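Local coordinates for protein LysR family transcriptional regulator (PDB 5B7H) that probably regulates transcription in response to hydrogen peroxide as an OxyR-type, DNA-binding LysR-family factor, of which this chain is the regulatory domain, at residues Q15-L20 with N46-E51; G21-I26 with I70-V75; T59-G64 with G195-P200. The protein carries 1 engineered substitution. All coordinates share one frame; numbering follows the deposited sequence. Where two conformers were deposited one is given.

How the interactions relate
Followed from the N terminus, the chain shows how the mixed sheet of an alpha/beta domain is stitched from contacts distant in sequence. Strand 16-22 starts both interaction 1 and interaction 2. Interaction 1 closes first, across helix 27-41, when strand 45-51 pairs beside it. Helix 54-62 then opens interaction 3, after which strand 68-73 closes interaction 2 on the other side of strand 16-22. Interaction 3 closes last, when the end of strand 180-198, antiparallel neighbour of 68-73, meets the C-terminal end of helix 54-62. Interaction 2 thus crosses both others, while 1 and 3 follow in series. Probable hydrogen bonds, Arg50 O to Cys22 N and Leu71 O to Gly195 N, carry the sheet between them.

Interaction 1: Q15-L20 with N46-E51; sequences QGQLKL and NLLLRE
Gly16 O accepts from Asn46 N at 2.8 Å, the first of five backbone hydrogen bonds that zip strand 16-20 to strand 46-51 in parallel. The two strands belong to a beta-alpha-beta unit, with helix 27-41 as the crossover, and illustrate how alternating residues give paired strands one apolar face and one more polar one. The ladder runs on through Leu18, whose N donates to Asn46 O and whose O accepts from Leu48 N, and then through Leu20, whose N donates to Leu48 O and whose O accepts from Arg50 N. The strand directions differ by 17°.

On the face carrying Leu18, Leu20, Leu47 and Leu49, neighbours lie side by side and point the same way. Leu47 CD1 rests 3.9 Å from Leu18 CB, and the CD2 methyls of Leu20 and Leu49 meet at 3.9 Å. The other face is more polar. Gln17 is stretched out, with CG anti to the backbone N (chi1 -180°), and its chain crosses that of Leu48 obliquely: the amide carbon CD lies 3.3 Å from Leu48 CD1. Lys19 runs beside the same leucine, its CG 4.1 Å from Leu48 CB. A water spans the strands, donating to Gln17 OE1 at 2.8 Å and accepting from Asn46 ND2 at 3.1 Å.

Further out, Leu31 and Leu34 of helix 27-41 pack on Leu20 and Leu47, while Phe208 and Leu211 of helix 205-217 pack against Leu18. Within this chain 45-51 is an outermost strand, and the second subunit covers part of it: Leu49 touches Gln154 of that subunit, and Glu51 uses its N and OE2 to form hydrogen bonds with Thr147 OG1 and Ser148 OG of the second subunit.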
# COMPACT_ATOMS: atom_id res chain seq x y z
N GLN A 15 6.43 -27.16 -6.89
CA GLN A 15 7.83 -26.80 -6.93
C GLN A 15 8.05 -25.77 -8.02
O GLN A 15 7.28 -25.65 -8.98
CB GLN A 15 8.70 -28.04 -7.17
CG GLN A 15 8.51 -29.10 -6.11
CD GLN A 15 9.75 -29.95 -5.91
OE1 GLN A 15 10.88 -29.49 -6.14
NE2 GLN A 15 9.55 -31.19 -5.48
N GLY A 16 9.11 -25.00 -7.85
CA GLY A 16 9.52 -24.12 -8.92
C GLY A 16 8.96 -22.73 -8.71
O GLY A 16 8.64 -22.32 -7.59
N GLN A 17 8.77 -22.00 -9.79
CA GLN A 17 8.44 -20.59 -9.70
C GLN A 17 7.02 -20.35 -10.21
O GLN A 17 6.58 -20.98 -11.17
CB GLN A 17 9.44 -19.84 -10.52
CG GLN A 17 9.28 -18.37 -10.56
CD GLN A 17 10.37 -17.78 -11.41
OE1 GLN A 17 11.49 -17.57 -10.94
NE2 GLN A 17 10.05 -17.51 -12.68
N LEU A 18 6.31 -19.44 -9.54
CA LEU A 18 4.98 -19.02 -9.96
C LEU A 18 4.95 -17.50 -9.94
O LEU A 18 5.41 -16.92 -8.95
CB LEU A 18 3.97 -19.60 -8.98
CG LEU A 18 2.53 -19.75 -9.35
CD1 LEU A 18 2.48 -20.69 -10.55
CD2 LEU A 18 1.80 -20.34 -8.15
N LYS A 19 4.44 -16.87 -11.01
CA LYS A 19 4.18 -15.44 -11.06
C LYS A 19 2.73 -15.17 -10.72
O LYS A 19 1.82 -15.54 -11.46
CB LYS A 19 4.57 -14.81 -12.42
CG LYS A 19 6.08 -14.98 -12.71
CD LYS A 19 6.42 -14.64 -14.14
CE LYS A 19 7.85 -14.15 -14.28
NZ LYS A 19 8.09 -13.80 -15.71
N LEU A 20 2.50 -14.48 -9.62
CA LEU A 20 1.15 -14.29 -9.10
C LEU A 20 0.87 -12.79 -9.01
O LEU A 20 1.67 -12.05 -8.45
CB LEU A 20 1.00 -14.96 -7.71
CG LEU A 20 -0.38 -14.84 -7.07
CD1 LEU A 20 -0.61 -16.13 -6.20
CD2 LEU A 20 -0.52 -13.60 -6.22
N ASN A 46 8.58 -20.81 -5.26
CA ASN A 46 9.06 -19.43 -5.23
C ASN A 46 7.97 -18.58 -5.85
O ASN A 46 7.60 -18.81 -7.01
CB ASN A 46 10.36 -19.28 -6.03
CG ASN A 46 11.55 -19.86 -5.30
OD1 ASN A 46 11.42 -20.38 -4.20
ND2 ASN A 46 12.72 -19.77 -5.90
N LEU A 47 7.46 -17.60 -5.10
CA LEU A 47 6.33 -16.81 -5.54
C LEU A 47 6.82 -15.42 -5.93
O LEU A 47 7.13 -14.61 -5.05
CB LEU A 47 5.29 -16.76 -4.42
CG LEU A 47 3.81 -16.63 -4.66
CD1 LEU A 47 3.31 -17.68 -5.65
CD2 LEU A 47 3.14 -16.77 -3.30
N LEU A 48 6.88 -15.13 -7.23
CA LEU A 48 7.18 -13.80 -7.76
C LEU A 48 5.85 -13.07 -7.79
O LEU A 48 4.84 -13.65 -8.21
CB LEU A 48 7.78 -13.89 -9.17
CG LEU A 48 9.14 -14.59 -9.17
CD1 LEU A 48 9.60 -14.69 -10.59
CD2 LEU A 48 10.15 -13.70 -8.44
N LEU A 49 5.82 -11.85 -7.31
CA LEU A 49 4.56 -11.17 -7.01
C LEU A 49 4.45 -9.87 -7.80
O LEU A 49 5.44 -9.12 -7.91
CB LEU A 49 4.41 -10.84 -5.50
CG LEU A 49 4.37 -12.08 -4.61
CD1 LEU A 49 4.34 -11.57 -3.16
CD2 LEU A 49 3.09 -12.82 -4.89
N ARG A 50 3.25 -9.58 -8.30
CA ARG A 50 2.94 -8.32 -8.98
C ARG A 50 1.68 -7.73 -8.39
O ARG A 50 0.67 -8.44 -8.27
CB ARG A 50 2.70 -8.63 -10.46
CG ARG A 50 2.00 -7.52 -11.23
CD ARG A 50 2.92 -6.42 -11.60
NE ARG A 50 4.11 -6.98 -12.24
CZ ARG A 50 4.19 -7.44 -13.50
NH1 ARG A 50 3.12 -7.41 -14.33
NH2 ARG A 50 5.35 -7.95 -13.93
N GLU A 51 1.72 -6.47 -7.98
CA GLU A 51 0.55 -5.77 -7.49
C GLU A 51 0.12 -4.77 -8.56
O GLU A 51 0.93 -3.96 -9.04
CB GLU A 51 0.87 -5.07 -6.16
CG GLU A 51 -0.33 -4.32 -5.62
CD GLU A 51 -0.09 -3.69 -4.24
OE1 GLU A 51 -0.54 -2.52 -4.07
OE2 GLU A 51 0.55 -4.30 -3.38
O HOH W 1 12.45 -18.01 -8.39

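Interaction 2: G21-I26 with I70-V75; sequences GCIPTI and ILALPV. With SO4 (sulfate ion), chain C.
Ile23 reaches strand 70-73 with two branches: CG2 meets Leu71 CD2 at 3.8 Å, and CD1 meets Ala72 CB at the same 3.8 Å. The contact illustrates how neighbouring parallel strands part at their C-terminal ends and leave a binding cleft there, as in the periplasmic-binding-protein-like fold of LysR regulatory domains. Ile23 and Leu71 cross at about a right angle. Ile23 CG1 sits between the backbone N and the carbonyl carbon (chi1 59°), leaving CG2 anti to the carbonyl carbon. Ile26 joins from the turn that follows, its CD1 set against the peptide of Leu71 and Ala72, 3.7 Å from Ala72 N. One residue before Ile23, Cys22 SG lies 4.1 Å from Ile70 CB.

Pairing across the two segments is brief. Ile70 N donates to Gly21 O at 2.8 Å, and Cys22 CA makes a CA-H...O contact with Ile70 O. One step on, Ile23 N stands 3.7 Å from Ile70 O; both atoms are buried and have no partner in the model. Leu71 and Leu73 of strand 68-73 form backbone hydrogen bonds with Gly195 and Asp193 of strand 180-198.

The turn 23-26, closed by Ile26 N donating to Ile23 O, holds a sulfate ion, probably from the crystallisation liquor. Its O3 accepts from both Thr25 N and Thr25 OG1, the latter at 2.7 Å, and OG1 is also bonded to Arg192 NH1. The ion is also hydrogen-bonded by His123 ND1 and the backbone N atoms of Ser124, the engineered residue, and Leu125. This cluster of donors, with Ile23 CD1 3.4 Å from O3, would favour an oxygen-rich ligand; the site, next to the engineered position, probably corresponds to the peroxide-sensing pocket of OxyR proteins.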
# COMPACT_ATOMS: atom_id res chain seq x y z
N GLY A 21 -0.28 -12.37 -9.53
CA GLY A 21 -0.72 -10.99 -9.47
C GLY A 21 -1.83 -10.85 -8.44
O GLY A 21 -2.64 -11.75 -8.26
N CYS A 22 -1.90 -9.69 -7.82
CA CYS A 22 -2.92 -9.45 -6.82
C CYS A 22 -3.23 -7.96 -6.73
O CYS A 22 -2.36 -7.13 -6.97
CB CYS A 22 -2.38 -9.97 -5.48
SG CYS A 22 -3.61 -10.01 -4.11
N ILE A 23 -4.49 -7.64 -6.42
CA ILE A 23 -4.95 -6.24 -6.37
C ILE A 23 -4.52 -5.51 -5.10
O ILE A 23 -4.27 -6.13 -4.05
CB ILE A 23 -6.48 -6.13 -6.54
CG1 ILE A 23 -7.19 -6.91 -5.46
CG2 ILE A 23 -6.86 -6.65 -7.96
CD1 ILE A 23 -8.72 -6.65 -5.49
N PRO A 24 -4.46 -4.17 -5.15
CA PRO A 24 -3.93 -3.42 -4.00
C PRO A 24 -4.72 -3.58 -2.70
O PRO A 24 -4.11 -3.38 -1.66
CB PRO A 24 -3.96 -1.97 -4.49
CG PRO A 24 -3.85 -2.08 -5.96
CD PRO A 24 -4.68 -3.30 -6.32
N THR A 25 -6.03 -3.85 -2.72
CA THR A 25 -6.77 -4.00 -1.45
C THR A 25 -6.78 -5.43 -0.94
O THR A 25 -7.50 -5.73 0.03
CB THR A 25 -8.20 -3.46 -1.56
OG1 THR A 25 -8.96 -4.20 -2.54
CG2 THR A 25 -8.18 -1.97 -1.93
N ILE A 26 -6.02 -6.34 -1.57
CA ILE A 26 -5.80 -7.68 -1.04
C ILE A 26 -4.33 -7.90 -0.74
O ILE A 26 -3.98 -8.42 0.32
CB ILE A 26 -6.32 -8.77 -2.02
CG1 ILE A 26 -7.84 -8.64 -2.24
CG2 ILE A 26 -5.94 -10.16 -1.48
CD1 ILE A 26 -8.34 -9.65 -3.29
N ILE A 70 -4.94 -13.37 -7.82
CA ILE A 70 -5.89 -13.35 -6.72
C ILE A 70 -6.63 -12.03 -6.85
O ILE A 70 -6.02 -10.94 -6.74
CB ILE A 70 -5.21 -13.53 -5.35
CG1 ILE A 70 -4.53 -14.91 -5.27
CG2 ILE A 70 -6.27 -13.32 -4.26
CD1 ILE A 70 -3.70 -15.16 -3.91
N LEU A 71 -7.93 -12.13 -7.12
CA LEU A 71 -8.77 -10.97 -7.38
C LEU A 71 -9.93 -10.97 -6.41
O LEU A 71 -10.28 -11.99 -5.81
CB LEU A 71 -9.37 -11.05 -8.82
CG LEU A 71 -8.41 -11.02 -10.03
CD1 LEU A 71 -9.17 -10.93 -11.32
CD2 LEU A 71 -7.48 -9.81 -9.90
N ALA A 72 -10.54 -9.79 -6.27
CA ALA A 72 -11.91 -9.70 -5.75
C ALA A 72 -12.91 -9.90 -6.89
O ALA A 72 -12.76 -9.33 -7.98
CB ALA A 72 -12.12 -8.35 -5.06
N LEU A 73 -13.90 -10.77 -6.66
CA LEU A 73 -14.90 -11.10 -7.67
C LEU A 73 -16.28 -10.65 -7.19
O LEU A 73 -16.52 -10.55 -5.99
CB LEU A 73 -14.88 -12.61 -7.93
CG LEU A 73 -13.57 -13.16 -8.52
CD1 LEU A 73 -13.79 -14.69 -8.73
CD2 LEU A 73 -13.12 -12.51 -9.83
N PRO A 74 -17.22 -10.38 -8.10
CA PRO A 74 -17.10 -10.52 -9.54
C PRO A 74 -16.50 -9.31 -10.21
O PRO A 74 -16.75 -8.12 -9.83
CB PRO A 74 -18.56 -10.67 -9.99
CG PRO A 74 -19.33 -9.82 -9.00
CD PRO A 74 -18.58 -9.95 -7.67
N VAL A 75 -15.71 -9.61 -11.23
CA VAL A 75 -15.23 -8.62 -12.20
C VAL A 75 -15.27 -9.33 -13.55
O VAL A 75 -15.43 -10.54 -13.63
CB VAL A 75 -13.83 -8.07 -11.90
CG1 VAL A 75 -13.83 -7.25 -10.60
CG2 VAL A 75 -12.80 -9.19 -11.74
S SO4 C . -8.54 -2.42 -5.64
O1 SO4 C . -9.05 -3.06 -6.93
O2 SO4 C . -9.74 -1.81 -4.99
O3 SO4 C . -7.90 -3.46 -4.86
O4 SO4 C . -7.57 -1.40 -5.98

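Interaction 3: T59-G64 with G195-P200. With SO4 (sulfate ion), chain D.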
# COMPACT_ATOMS: atom_id res chain seq x y z
N THR A 59 -4.80 -8.13 -18.26
CA THR A 59 -3.99 -8.05 -19.48
C THR A 59 -2.69 -8.84 -19.34
O THR A 59 -2.33 -9.63 -20.22
CB THR A 59 -3.69 -6.58 -19.73
OG1 THR A 59 -4.94 -5.88 -19.88
CG2 THR A 59 -2.81 -6.42 -20.97
N ALA A 60 -2.02 -8.70 -18.18
CA ALA A 60 -0.79 -9.46 -17.98
C ALA A 60 -1.06 -10.96 -17.96
O ALA A 60 -0.27 -11.74 -18.54
CB ALA A 60 -0.17 -9.04 -16.64
N LEU A 61 -2.19 -11.38 -17.38
CA LEU A 61 -2.52 -12.79 -17.38
C LEU A 61 -2.78 -13.29 -18.80
O LEU A 61 -2.29 -14.36 -19.18
CB LEU A 61 -3.77 -13.02 -16.52
CG LEU A 61 -4.22 -14.49 -16.40
CD1 LEU A 61 -3.17 -15.38 -15.70
CD2 LEU A 61 -5.64 -14.56 -15.77
N ARG A 62 -3.58 -12.54 -19.58
CA ARG A 62 -3.85 -12.92 -20.97
C ARG A 62 -2.55 -13.08 -21.72
O ARG A 62 -2.38 -14.05 -22.50
CB ARG A 62 -4.66 -11.80 -21.62
CG ARG A 62 -6.14 -11.90 -21.30
CD ARG A 62 -7.04 -11.07 -22.25
NE ARG A 62 -6.65 -9.67 -22.43
CZ ARG A 62 -6.95 -8.67 -21.60
NH1 ARG A 62 -7.67 -8.87 -20.50
NH2 ARG A 62 -6.52 -7.45 -21.88
N HIS A 63 -1.63 -12.14 -21.50
CA HIS A 63 -0.37 -12.08 -22.24
C HIS A 63 0.68 -13.07 -21.71
O HIS A 63 1.82 -13.06 -22.18
CB HIS A 63 0.17 -10.66 -22.18
CG HIS A 63 -0.61 -9.68 -23.02
ND1 HIS A 63 -0.16 -8.41 -23.28
CD2 HIS A 63 -1.79 -9.79 -23.67
CE1 HIS A 63 -1.02 -7.78 -24.07
NE2 HIS A 63 -2.02 -8.59 -24.32
N GLY A 64 0.34 -13.88 -20.71
CA GLY A 64 1.25 -14.88 -20.22
C GLY A 64 2.40 -14.32 -19.43
O GLY A 64 3.39 -15.02 -19.18
N GLY A 195 -11.12 -14.71 -5.25
CA GLY A 195 -10.92 -15.87 -6.08
C GLY A 195 -9.58 -15.88 -6.77
O GLY A 195 -8.87 -14.89 -6.80
N LEU A 196 -9.24 -17.06 -7.30
CA LEU A 196 -8.06 -17.25 -8.13
C LEU A 196 -8.52 -17.30 -9.58
O LEU A 196 -9.58 -17.86 -9.90
CB LEU A 196 -7.29 -18.54 -7.82
CG LEU A 196 -6.25 -18.35 -6.69
CD1 LEU A 196 -6.94 -18.01 -5.31
CD2 LEU A 196 -5.35 -19.63 -6.60
N VAL A 197 -7.71 -16.75 -10.48
CA VAL A 197 -8.05 -16.65 -11.90
C VAL A 197 -6.83 -17.03 -12.72
O VAL A 197 -5.73 -16.53 -12.46
CB VAL A 197 -8.48 -15.22 -12.26
CG1 VAL A 197 -8.89 -15.11 -13.76
CG2 VAL A 197 -9.69 -14.80 -11.39
N TRP A 198 -7.02 -17.83 -13.78
CA TRP A 198 -5.89 -18.31 -14.58
C TRP A 198 -6.36 -18.62 -16.00
O TRP A 198 -7.55 -18.58 -16.29
CB TRP A 198 -5.18 -19.53 -14.00
CG TRP A 198 -6.02 -20.77 -13.86
CD1 TRP A 198 -6.13 -21.80 -14.77
CD2 TRP A 198 -6.80 -21.16 -12.71
NE1 TRP A 198 -6.93 -22.83 -14.24
CE2 TRP A 198 -7.36 -22.43 -12.99
CE3 TRP A 198 -7.10 -20.54 -11.49
CZ2 TRP A 198 -8.20 -23.11 -12.07
CZ3 TRP A 198 -7.94 -21.23 -10.56
CH2 TRP A 198 -8.46 -22.51 -10.87
N ARG A 199 -5.42 -18.96 -16.88
CA ARG A 199 -5.77 -19.23 -18.29
C ARG A 199 -6.22 -20.67 -18.45
O ARG A 199 -5.55 -21.58 -17.95
CB ARG A 199 -4.57 -19.03 -19.19
CG ARG A 199 -4.09 -17.57 -19.21
CD ARG A 199 -2.97 -17.38 -20.24
NE ARG A 199 -1.79 -18.18 -19.95
CZ ARG A 199 -0.89 -17.85 -19.01
NH1 ARG A 199 -1.04 -16.73 -18.28
NH2 ARG A 199 0.13 -18.67 -18.78
N PRO A 200 -7.31 -20.92 -19.17
CA PRO A 200 -7.73 -22.32 -19.40
C PRO A 200 -6.68 -23.16 -20.08
O PRO A 200 -6.68 -24.39 -19.89
CB PRO A 200 -8.93 -22.18 -20.36
CG PRO A 200 -9.43 -20.78 -20.21
CD PRO A 200 -8.24 -19.91 -19.74
S SO4 D . 1.66 -22.10 -19.43
O1 SO4 D . 1.19 -23.46 -19.16
O2 SO4 D . 0.61 -21.33 -20.12
O3 SO4 D . 2.90 -22.14 -20.20
O4 SO4 D . 2.02 -21.51 -18.15
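Arg199 directs its CB toward the end of helix 54-62 from just beyond strand 180-198, a worked case of an arginine side chain bonding to a carbonyl in the last turn of a helix. CG, anti to the carbonyl carbon of its own residue (chi1 -65°), passes Leu61 CG at 4.2 Å as the two chains slide by in opposite directions. CD then comes within 3.3 Å of Leu61 O. After a bend at chi3 (-61°), NE and CZ pass near the same oxygen, CZ also near Gly64 CA, which lies over one guanidinium face, displaced toward the rim. NH1 donates to Leu61 O at 2.8 Å in a bent bond, in the carbonyl plane on a lone pair, although that oxygen is tilted from the guanidinium plane. NH2 donates almost straight (170°) to O2 of a sulfate ion, probably from the crystallisation liquor, which Ser203 N also holds.

The Leu61 and Val197 side chains cross at about a right angle, Leu61 CD2 lying 3.9 Å from Val197 CG1; Met80 touches both and Leu69 packs on Leu61.

Leu61 O is gripped twice, by Arg199 NH1 and by Gly64 N at 3.1 Å, the latter within the Schellman motif that ends the helix. NH1 bonds to Leu66 O as well. A positive group here, where the helix dipole is probably favourable, ties the end of helix 54-62 to the residue just after strand 180-198.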